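Local coordinates for protein beta-galactosidase (Bacteroides thetaiotaomicron, PDB 5MUJ) that probably hydrolyses glycosidic bonds in the plant pectin rhamnogalacturonan II, whose chain B oligosaccharide it binds in a glycan pocket, at residues R33-Y38 against D314-D319; M279-V284 against A305-V310. All blocks are in the same frame, centred on the assembly; numbering follows the deposited sequence.

Both contacts lie around one four-stranded antiparallel sheet, strands 270-279, 282-290, 299-306 and 313-314, a blade of a five-bladed beta-propeller. Contact 2 joins the two middle strands at one end of their hairpin; contact 1 sets helix 31-41, near the N-terminus, against the loop that follows the last strand, 313-314. Their centres are 13 Å apart, and along the chain contact 2 is nested inside the loop closed by contact 1. They meet directly: M34 SE packs 3.7 Å from A305 CB, and R33 NH2 3.5 Å from V282 CG1. The residues of the glycan pocket fall between positions 61 and 357, so segment 33-38 comes before all of them in sequence and is not among them.

Contact 1 of 2, residues R33-Y38 against D314-D319; sequences RMEQIY and DWHGAD
Y38 overlaps the six-membered ring of W315, though mainly with the start of its side chain: CB sits over the indole face, 3.7 Å from the centroid of that ring, in a CH-pi contact. Chi1 of 173° sets Y38 CG anti to the backbone N, above W315 CZ2, and Y38 CD1 lies next to NE1 and CZ2 of the indole. The two ring planes are near parallel, 17° apart, but their centroids lie 4.8 Å from each other, so the rings barely overlap and CB makes the face contact. Within this pair the nearest atoms are Y38 CG and W315 CZ2, 3.3 Å apart. The opposite indole face carries the backbone N of G317, over the ring. NE1 helps hold the indole's rotation by donating to A318 O (2.7 Å); the acceptor lies nearly in the indole plane, while the donor stands well above the plane of the carbonyl. At another edge, E35 CG approaches W315 CZ3, and the extended E35 chain carries OE2 to within 3.2 Å of H316 CE1, near the imidazole plane. M34, a selenomethionine, is bent at both chi2 and chi3, and its CE methyl rests 3.3 Å from W315 N. At the outer end a water sits 2.6 Å from Y38 OH, in the phenol plane, and donates to D319 O. F303 of strand 299-306 stacks with W315, while D314 OD1 is hydrogen-bonded to Y287 OH and OD2 to H264 NE2. The arrangement places a short N-terminal helix against the loop leaving the last strand of a beta-propeller blade.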
# COMPACT_ATOMS: atom_id res chain seq x y z
N ARG A 33 3.07 3.83 -25.59
CA ARG A 33 2.54 4.59 -24.45
C ARG A 33 3.08 4.00 -23.15
O ARG A 33 3.45 4.76 -22.24
CB ARG A 33 1.00 4.65 -24.50
CG ARG A 33 0.27 5.31 -23.33
CD ARG A 33 0.56 6.80 -23.20
NE ARG A 33 -0.44 7.55 -22.41
CZ ARG A 33 -0.23 8.71 -21.75
NH1 ARG A 33 0.97 9.29 -21.74
NH2 ARG A 33 -1.22 9.29 -21.07
N MSE A 34 3.21 2.67 -23.06
CA MSE A 34 3.82 2.02 -21.87
C MSE A 34 5.26 2.49 -21.65
O MSE A 34 5.67 2.79 -20.50
CB MSE A 34 3.74 0.51 -21.96
CG MSE A 34 2.31 -0.05 -21.91
SE MSE A 34 1.40 0.37 -20.23
CE MSE A 34 2.55 -0.76 -19.11
N GLU A 35 6.00 2.61 -22.73
CA GLU A 35 7.38 3.15 -22.66
C GLU A 35 7.47 4.61 -22.20
O GLU A 35 8.36 4.97 -21.41
CB GLU A 35 8.10 2.89 -23.98
CG GLU A 35 8.35 1.39 -24.17
CD GLU A 35 8.76 0.98 -25.56
OE1 GLU A 35 9.03 1.86 -26.39
OE2 GLU A 35 8.82 -0.24 -25.84
N GLN A 36 6.53 5.45 -22.66
CA GLN A 36 6.44 6.84 -22.20
C GLN A 36 6.13 6.92 -20.70
O GLN A 36 6.69 7.75 -20.00
CB GLN A 36 5.38 7.61 -22.97
CG GLN A 36 5.72 7.85 -24.44
CD GLN A 36 4.54 8.35 -25.25
OE1 GLN A 36 3.44 8.57 -24.73
NE2 GLN A 36 4.76 8.55 -26.55
N ILE A 37 5.21 6.09 -20.22
CA ILE A 37 4.86 6.03 -18.78
C ILE A 37 6.08 5.62 -17.95
O ILE A 37 6.39 6.26 -16.95
CB ILE A 37 3.66 5.08 -18.49
CG1 ILE A 37 2.40 5.71 -19.08
CG2 ILE A 37 3.50 4.86 -16.99
CD1 ILE A 37 1.25 4.73 -19.23
N TYR A 38 6.80 4.59 -18.40
CA TYR A 38 8.05 4.19 -17.73
C TYR A 38 9.04 5.38 -17.58
O TYR A 38 9.57 5.61 -16.50
CB TYR A 38 8.72 2.99 -18.44
CG TYR A 38 10.10 2.65 -17.90
CD1 TYR A 38 10.27 1.86 -16.77
CD2 TYR A 38 11.25 3.12 -18.53
CE1 TYR A 38 11.54 1.57 -16.28
CE2 TYR A 38 12.51 2.83 -18.06
CZ TYR A 38 12.66 2.07 -16.94
OH TYR A 38 13.90 1.77 -16.45
N ASP A 314 0.41 -4.85 -18.42
CA ASP A 314 1.58 -4.93 -17.55
C ASP A 314 2.78 -4.32 -18.27
O ASP A 314 2.96 -4.53 -19.44
CB ASP A 314 1.83 -6.41 -17.21
CG ASP A 314 2.43 -6.66 -15.85
OD1 ASP A 314 2.71 -5.72 -15.08
OD2 ASP A 314 2.60 -7.88 -15.54
N TRP A 315 3.61 -3.53 -17.57
CA TRP A 315 4.88 -3.12 -18.12
C TRP A 315 5.77 -4.26 -18.60
O TRP A 315 6.01 -5.18 -17.87
CB TRP A 315 5.62 -2.32 -17.05
CG TRP A 315 7.04 -1.81 -17.38
CD1 TRP A 315 8.12 -1.89 -16.56
CD2 TRP A 315 7.51 -1.17 -18.58
NE1 TRP A 315 9.22 -1.31 -17.15
CE2 TRP A 315 8.88 -0.88 -18.39
CE3 TRP A 315 6.91 -0.81 -19.79
CZ2 TRP A 315 9.68 -0.25 -19.37
CZ3 TRP A 315 7.69 -0.20 -20.76
CH2 TRP A 315 9.07 0.10 -20.53
N HIS A 316 6.37 -4.10 -19.78
CA HIS A 316 7.17 -5.19 -20.38
C HIS A 316 8.68 -5.03 -20.24
O HIS A 316 9.45 -5.82 -20.78
CB HIS A 316 6.79 -5.35 -21.84
CG HIS A 316 6.91 -4.09 -22.63
ND1 HIS A 316 7.98 -3.81 -23.45
CD2 HIS A 316 6.10 -3.01 -22.70
CE1 HIS A 316 7.82 -2.62 -23.99
NE2 HIS A 316 6.67 -2.13 -23.58
N GLY A 317 9.10 -4.04 -19.45
CA GLY A 317 10.52 -3.62 -19.34
C GLY A 317 11.01 -3.81 -17.93
O GLY A 317 10.36 -4.46 -17.13
N ALA A 318 12.15 -3.19 -17.62
CA ALA A 318 12.83 -3.32 -16.33
C ALA A 318 11.89 -2.89 -15.22
O ALA A 318 11.15 -1.94 -15.35
CB ALA A 318 14.09 -2.44 -16.29
N ASP A 319 12.01 -3.58 -14.11
CA ASP A 319 11.20 -3.26 -12.94
C ASP A 319 11.63 -1.89 -12.39
O ASP A 319 12.79 -1.53 -12.49
CB ASP A 319 11.42 -4.32 -11.91
CG ASP A 319 10.75 -5.64 -12.30
OD1 ASP A 319 9.64 -5.58 -12.86
OD2 ASP A 319 11.35 -6.69 -12.05
O HOH W 1 14.17 0.73 -14.09

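Contact 2 of 2, residues M279-V284 against A305-V310; sequences MGDVYV and ASYDLV
L309 CD2 points squarely onto one face of the Y283 ring, 3.6 Å from its centroid and 10° off the normal, a CH-pi contact over the centre; the two side chains cross obliquely. L309 reaches there from a left-handed backbone conformation (phi 69°), just beyond the end of strand 299-306. A second methyl-on-ring contact involves V282 and Y307. V282 CG2, anti to its backbone N, stands over a Y307 face but displaced toward the rim, 4.2 Å from the ring centroid; it also touches A305 CB at 4.0 Å and lies nearest to S306 O. D281 meets Y307 differently, at the ring edge: D281 O lies 3.4 Å from Y307 CD1, and the carboxylate is turned almost perpendicular to the phenol. One water bridges D281 OD1 and Y307 OH; another donates to both D281 O and Y307 O. These residues sit at the ends of the paired strands 282-290 and 299-306, an antiparallel hairpin in a propeller blade. Y283 and S306 form a hydrogen-bonded pair, with Y283 N to S306 O at 2.9 Å and S306 N to Y283 O at 3.0 Å, and their side chains share a face of the sheet; V284 and A305, the next, non-hydrogen-bonded pair, turn theirs to the other. Strand 282-290 is entered from strand 270-279 through a type II' turn, M279 to V282, with G280 at positive phi. After strand 299-306, S306 OG accepts from D308 N at 3.1 Å in an ST turn, and D308 OD1 takes V310 N in an Asx turn; N311 bonds both side chains through its backbone.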
# COMPACT_ATOMS: atom_id res chain seq x y z
N MSE A 279 -2.96 9.78 -15.12
CA MSE A 279 -2.02 10.55 -15.89
C MSE A 279 -2.62 10.74 -17.26
O MSE A 279 -2.49 9.88 -18.14
CB MSE A 279 -0.73 9.76 -15.84
CG MSE A 279 0.40 10.48 -16.52
SE MSE A 279 1.78 9.12 -16.79
CE MSE A 279 2.43 8.86 -14.96
N GLY A 280 -3.30 11.87 -17.41
CA GLY A 280 -3.98 12.23 -18.64
C GLY A 280 -5.26 11.44 -18.73
O GLY A 280 -6.09 11.49 -17.81
N ASP A 281 -5.41 10.69 -19.82
CA ASP A 281 -6.54 9.77 -19.99
C ASP A 281 -6.25 8.34 -19.54
O ASP A 281 -7.12 7.47 -19.68
CB ASP A 281 -7.07 9.81 -21.45
CG ASP A 281 -6.01 9.40 -22.50
OD1 ASP A 281 -4.86 9.07 -22.15
OD2 ASP A 281 -6.35 9.43 -23.70
N VAL A 282 -5.07 8.07 -19.00
CA VAL A 282 -4.70 6.72 -18.56
C VAL A 282 -4.48 6.61 -17.03
O VAL A 282 -3.99 7.53 -16.39
CB VAL A 282 -3.50 6.16 -19.37
CG1 VAL A 282 -2.18 6.71 -18.87
CG2 VAL A 282 -3.48 4.62 -19.36
N TYR A 283 -4.89 5.47 -16.47
CA TYR A 283 -4.61 5.12 -15.08
C TYR A 283 -3.35 4.29 -15.04
O TYR A 283 -3.18 3.39 -15.88
CB TYR A 283 -5.76 4.29 -14.45
CG TYR A 283 -7.06 5.04 -14.36
CD1 TYR A 283 -7.28 5.98 -13.35
CD2 TYR A 283 -8.08 4.81 -15.28
CE1 TYR A 283 -8.48 6.66 -13.26
CE2 TYR A 283 -9.26 5.52 -15.21
CZ TYR A 283 -9.45 6.43 -14.20
OH TYR A 283 -10.64 7.11 -14.14
N VAL A 284 -2.47 4.61 -14.09
CA VAL A 284 -1.27 3.86 -13.84
C VAL A 284 -1.34 3.21 -12.48
O VAL A 284 -1.58 3.89 -11.48
CB VAL A 284 -0.04 4.80 -13.90
CG1 VAL A 284 1.25 4.03 -13.61
CG2 VAL A 284 -0.01 5.44 -15.27
N ALA A 305 -0.98 -0.35 -16.63
CA ALA A 305 -1.82 0.78 -17.00
C ALA A 305 -3.15 0.31 -17.64
O ALA A 305 -3.23 -0.83 -18.12
CB ALA A 305 -1.07 1.77 -17.91
N SER A 306 -4.15 1.17 -17.57
CA SER A 306 -5.52 0.83 -18.00
C SER A 306 -6.31 2.08 -18.35
O SER A 306 -6.09 3.14 -17.76
CB SER A 306 -6.26 0.07 -16.90
OG SER A 306 -7.57 -0.18 -17.31
N TYR A 307 -7.21 1.98 -19.32
CA TYR A 307 -8.13 3.10 -19.64
C TYR A 307 -9.47 2.99 -18.88
O TYR A 307 -10.17 4.01 -18.71
CB TYR A 307 -8.41 3.21 -21.14
CG TYR A 307 -7.20 3.59 -21.93
CD1 TYR A 307 -6.73 4.91 -21.91
CD2 TYR A 307 -6.51 2.66 -22.70
CE1 TYR A 307 -5.61 5.29 -22.63
CE2 TYR A 307 -5.38 3.02 -23.42
CZ TYR A 307 -4.93 4.34 -23.38
OH TYR A 307 -3.81 4.74 -24.09
N ASP A 308 -9.77 1.77 -18.41
CA ASP A 308 -11.10 1.42 -17.88
C ASP A 308 -11.16 0.84 -16.44
O ASP A 308 -12.21 0.39 -16.00
CB ASP A 308 -11.79 0.46 -18.86
CG ASP A 308 -11.13 -0.90 -18.93
OD1 ASP A 308 -10.37 -1.29 -18.02
OD2 ASP A 308 -11.39 -1.61 -19.92
N LEU A 309 -10.03 0.86 -15.74
CA LEU A 309 -9.87 0.34 -14.37
C LEU A 309 -9.95 -1.17 -14.21
O LEU A 309 -9.63 -1.66 -13.13
CB LEU A 309 -10.81 1.03 -13.37
CG LEU A 309 -10.57 2.52 -13.17
CD1 LEU A 309 -11.70 3.12 -12.33
CD2 LEU A 309 -9.24 2.77 -12.46
N VAL A 310 -10.28 -1.92 -15.27
CA VAL A 310 -10.53 -3.36 -15.17
C VAL A 310 -9.51 -4.21 -15.96
O VAL A 310 -9.07 -5.24 -15.47
CB VAL A 310 -11.96 -3.67 -15.63
CG1 VAL A 310 -12.14 -5.16 -15.83
CG2 VAL A 310 -12.95 -3.12 -14.60
O HOH W 2 -2.99 7.40 -23.45
O HOH W 3 -9.54 7.04 -18.83